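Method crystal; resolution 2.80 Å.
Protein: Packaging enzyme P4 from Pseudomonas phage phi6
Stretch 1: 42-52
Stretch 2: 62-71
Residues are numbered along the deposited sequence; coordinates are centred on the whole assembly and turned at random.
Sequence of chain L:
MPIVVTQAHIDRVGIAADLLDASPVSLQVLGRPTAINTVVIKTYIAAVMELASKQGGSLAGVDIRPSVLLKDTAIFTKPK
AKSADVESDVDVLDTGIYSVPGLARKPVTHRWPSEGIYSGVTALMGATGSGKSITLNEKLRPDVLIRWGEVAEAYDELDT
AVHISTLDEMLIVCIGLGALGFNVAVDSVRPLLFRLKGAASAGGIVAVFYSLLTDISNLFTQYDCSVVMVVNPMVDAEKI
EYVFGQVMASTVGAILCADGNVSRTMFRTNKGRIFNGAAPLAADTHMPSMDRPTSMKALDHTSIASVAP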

# COMPACT_ATOMS: atom_id res chain seq x y z
N LYS L 42 -38.70 10.89 0.76
CA LYS L 42 -40.09 11.38 0.72
C LYS L 42 -41.07 10.20 0.57
O LYS L 42 -42.05 10.13 1.31
CB LYS L 42 -40.30 12.38 -0.43
CG LYS L 42 -39.57 13.72 -0.27
CD LYS L 42 -40.12 14.81 -1.21
CE LYS L 42 -39.78 14.60 -2.67
NZ LYS L 42 -40.33 15.69 -3.51
N THR L 43 -40.75 9.27 -0.35
CA THR L 43 -41.53 8.07 -0.65
C THR L 43 -41.63 7.19 0.61
O THR L 43 -42.71 6.66 0.90
CB THR L 43 -40.91 7.31 -1.83
OG1 THR L 43 -40.64 8.23 -2.90
CG2 THR L 43 -41.81 6.19 -2.34
N TYR L 44 -40.52 7.08 1.37
CA TYR L 44 -40.46 6.32 2.62
C TYR L 44 -41.39 6.95 3.66
O TYR L 44 -42.18 6.22 4.26
CB TYR L 44 -39.02 6.25 3.16
CG TYR L 44 -38.88 5.53 4.48
CD1 TYR L 44 -38.93 4.14 4.55
CD2 TYR L 44 -38.65 6.23 5.66
CE1 TYR L 44 -38.81 3.47 5.77
CE2 TYR L 44 -38.51 5.57 6.88
CZ TYR L 44 -38.60 4.19 6.93
OH TYR L 44 -38.46 3.53 8.13
N ILE L 45 -41.34 8.30 3.84
CA ILE L 45 -42.18 9.04 4.79
C ILE L 45 -43.67 8.75 4.49
O ILE L 45 -44.40 8.37 5.41
CB ILE L 45 -41.85 10.56 4.80
CG1 ILE L 45 -40.44 10.82 5.38
CG2 ILE L 45 -42.92 11.37 5.59
CD1 ILE L 45 -39.81 12.15 4.98
N ALA L 46 -44.08 8.88 3.21
CA ALA L 46 -45.44 8.62 2.73
C ALA L 46 -45.91 7.18 3.05
O ALA L 46 -47.04 6.99 3.49
CB ALA L 46 -45.52 8.87 1.23
N ALA L 47 -45.02 6.19 2.87
CA ALA L 47 -45.28 4.78 3.14
C ALA L 47 -45.48 4.52 4.64
O ALA L 47 -46.37 3.74 5.01
CB ALA L 47 -44.15 3.92 2.60
N VAL L 48 -44.66 5.19 5.50
CA VAL L 48 -44.70 5.07 6.97
C VAL L 48 -46.02 5.66 7.48
O VAL L 48 -46.71 5.00 8.27
CB VAL L 48 -43.46 5.74 7.63
CG1 VAL L 48 -43.64 5.92 9.14
CG2 VAL L 48 -42.20 4.93 7.35
N MET L 49 -46.38 6.87 7.00
CA MET L 49 -47.61 7.56 7.39
C MET L 49 -48.85 6.77 6.98
O MET L 49 -49.81 6.70 7.76
CB MET L 49 -47.67 8.98 6.80
CG MET L 49 -46.53 9.92 7.24
SD MET L 49 -46.17 9.94 9.01
CE MET L 49 -47.45 10.94 9.57
N GLU L 50 -48.84 6.17 5.77
CA GLU L 50 -49.95 5.39 5.24
C GLU L 50 -50.18 4.14 6.11
O GLU L 50 -51.34 3.80 6.40
CB GLU L 50 -49.71 5.00 3.78
CG GLU L 50 -51.00 4.72 3.03
CD GLU L 50 -50.85 4.00 1.71
OE1 GLU L 50 -50.14 4.52 0.82
OE2 GLU L 50 -51.44 2.90 1.57
N LEU L 51 -49.07 3.47 6.53
CA LEU L 51 -49.11 2.28 7.39
C LEU L 51 -49.55 2.66 8.81
O LEU L 51 -50.33 1.92 9.42
CB LEU L 51 -47.75 1.58 7.41
CG LEU L 51 -47.72 0.19 8.04
CD1 LEU L 51 -48.24 -0.87 7.08
CD2 LEU L 51 -46.35 -0.13 8.49
N ALA L 52 -49.05 3.82 9.34
CA ALA L 52 -49.40 4.38 10.65
C ALA L 52 -50.89 4.62 10.71
O ALA L 52 -51.50 4.41 11.76
CB ALA L 52 -48.66 5.68 10.90
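Stretch 2 62-71: VDIRPSVLLK

This is a small, mainly apolar contact in which a segment with one short helical turn packs against the side of a helix, with a single hydrogen bond from a tyrosine hydroxyl to a backbone carbonyl.

Stretch 1 is helical throughout, and the helix extends beyond it at both ends. Its regular i to i+4 backbone bonds run from Ala46 N to Lys42 O (3.0 Å) through Ala52 N to Val48 O (2.8 Å). Stretch 2 is less regular. Arg65, with phi/psi of -73/138, takes the N-cap position, and residues 66-69 form a short helix. Leu69 N bonds to Arg65 O at 3.2 Å, and Leu70 N to Pro66 O at 2.8 Å. Leu70 then leaves helical geometry, with phi/psi of -111/144.

Overall the order of the contacts runs in reverse. Asp63 lies by Leu51, late in stretch 1, whereas Leu70 lies by Thr43 and Tyr44, near its start. The nearest backbone approaches agree: CA of Val48 is 6.3 Å from CA of Ile64, CA of Ala47 is 6.3 Å from CA of Leu69, and CA of Tyr44 is 6.8 Å from CA of Leu70. The two stretches together bury 462 Å².

Leu69 has the largest covered area in stretch 2. Its CA-to-CB bond points toward the helix, and Leu69 CB lies 4.0 Å from Ala47 CB. The small alanine side chain faces it directly. Leu69 CD1 reaches Val48 CG2 and Tyr44 CE1, both at 3.8 Å. Leu69 CD2 is 4.5 Å from Leu51 CD2.

Tyr44 is the most covered residue of stretch 1. Its CA-to-CB bond points sideways; chi1 is t, and the end of the side chain comes nearer to stretch 2. Tyr44 OH donates a hydrogen bond to Ile64 O at 2.6 Å. This oxygen lies at the ring edge, near the ring plane. The ring also meets Pro66, with Tyr44 CE1 4.0 Å from Pro66 CG, and Leu70, with Tyr44 CD1 4.0 Å from Leu70 CD1. The phenol thus pairs its polar end with a backbone acceptor while its carbons pack on apolar side chains.

Leu70 also places CD2 3.7 Å from Tyr44 N and 3.8 Å from Thr43 CG2. At the other end, Ile64 CG2 lies 4.3 Å from both Val48 CG2 and Leu51 CD2. Leu51 CD2 is also 3.7 Å from Asp63 CB, an aliphatic contact.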

# COMPACT_ATOMS: atom_id res chain seq x y z
N VAL L 62 -40.39 -3.56 12.74
CA VAL L 62 -40.27 -4.60 11.72
C VAL L 62 -41.02 -4.19 10.45
O VAL L 62 -40.57 -4.48 9.36
CB VAL L 62 -40.81 -5.97 12.22
CG1 VAL L 62 -40.16 -7.12 11.48
CG2 VAL L 62 -40.64 -6.13 13.73
N ASP L 63 -42.19 -3.56 10.61
CA ASP L 63 -43.04 -3.19 9.49
C ASP L 63 -42.57 -1.93 8.77
O ASP L 63 -42.98 -1.71 7.63
CB ASP L 63 -44.49 -3.01 9.95
CG ASP L 63 -45.09 -4.18 10.72
OD1 ASP L 63 -44.67 -5.33 10.47
OD2 ASP L 63 -45.99 -3.94 11.55
N ILE L 64 -41.72 -1.10 9.42
CA ILE L 64 -41.24 0.15 8.82
C ILE L 64 -39.82 0.03 8.25
O ILE L 64 -39.21 1.06 7.95
CB ILE L 64 -41.36 1.37 9.78
CG1 ILE L 64 -40.54 1.18 11.09
CG2 ILE L 64 -42.83 1.67 10.05
CD1 ILE L 64 -40.18 2.42 11.81
N ARG L 65 -39.30 -1.20 8.05
CA ARG L 65 -37.96 -1.34 7.46
C ARG L 65 -38.05 -1.00 5.94
O ARG L 65 -39.07 -1.31 5.31
CB ARG L 65 -37.34 -2.72 7.76
CG ARG L 65 -37.86 -3.88 6.94
CD ARG L 65 -38.12 -5.11 7.79
NE ARG L 65 -36.90 -5.71 8.34
CZ ARG L 65 -36.82 -6.98 8.71
NH1 ARG L 65 -37.87 -7.79 8.59
NH2 ARG L 65 -35.68 -7.46 9.20
N PRO L 66 -37.08 -0.24 5.37
CA PRO L 66 -37.21 0.22 3.97
C PRO L 66 -37.34 -0.89 2.93
O PRO L 66 -38.05 -0.69 1.95
CB PRO L 66 -35.92 1.01 3.73
CG PRO L 66 -35.47 1.41 5.07
CD PRO L 66 -35.84 0.30 5.99
N SER L 67 -36.66 -2.05 3.16
CA SER L 67 -36.68 -3.21 2.26
C SER L 67 -38.11 -3.77 2.05
O SER L 67 -38.39 -4.36 1.01
CB SER L 67 -35.77 -4.31 2.79
OG SER L 67 -36.17 -4.76 4.07
N VAL L 68 -38.99 -3.55 3.04
CA VAL L 68 -40.38 -4.00 3.06
C VAL L 68 -41.30 -2.93 2.44
O VAL L 68 -42.20 -3.28 1.66
CB VAL L 68 -40.78 -4.38 4.52
CG1 VAL L 68 -42.25 -4.15 4.81
CG2 VAL L 68 -40.38 -5.82 4.84
N LEU L 69 -41.06 -1.63 2.77
CA LEU L 69 -41.90 -0.51 2.32
C LEU L 69 -41.57 -0.00 0.91
O LEU L 69 -42.49 0.43 0.21
CB LEU L 69 -41.84 0.67 3.30
CG LEU L 69 -42.31 0.41 4.74
CD1 LEU L 69 -42.08 1.61 5.59
CD2 LEU L 69 -43.79 0.06 4.81
N LEU L 70 -40.29 -0.03 0.49
CA LEU L 70 -39.87 0.49 -0.83
C LEU L 70 -39.43 -0.63 -1.78
O LEU L 70 -38.80 -1.59 -1.32
CB LEU L 70 -38.73 1.51 -0.67
CG LEU L 70 -38.92 2.63 0.36
CD1 LEU L 70 -37.59 3.11 0.89
CD2 LEU L 70 -39.74 3.78 -0.21
N LYS L 71 -39.72 -0.49 -3.10
CA LYS L 71 -39.32 -1.48 -4.11
C LYS L 71 -37.79 -1.47 -4.30
O LYS L 71 -37.18 -2.53 -4.47
CB LYS L 71 -40.05 -1.26 -5.45
CG LYS L 71 -41.36 -2.05 -5.54
CD LYS L 71 -41.65 -2.52 -6.96
CE LYS L 71 -42.90 -3.35 -7.06
NZ LYS L 71 -43.17 -3.80 -8.46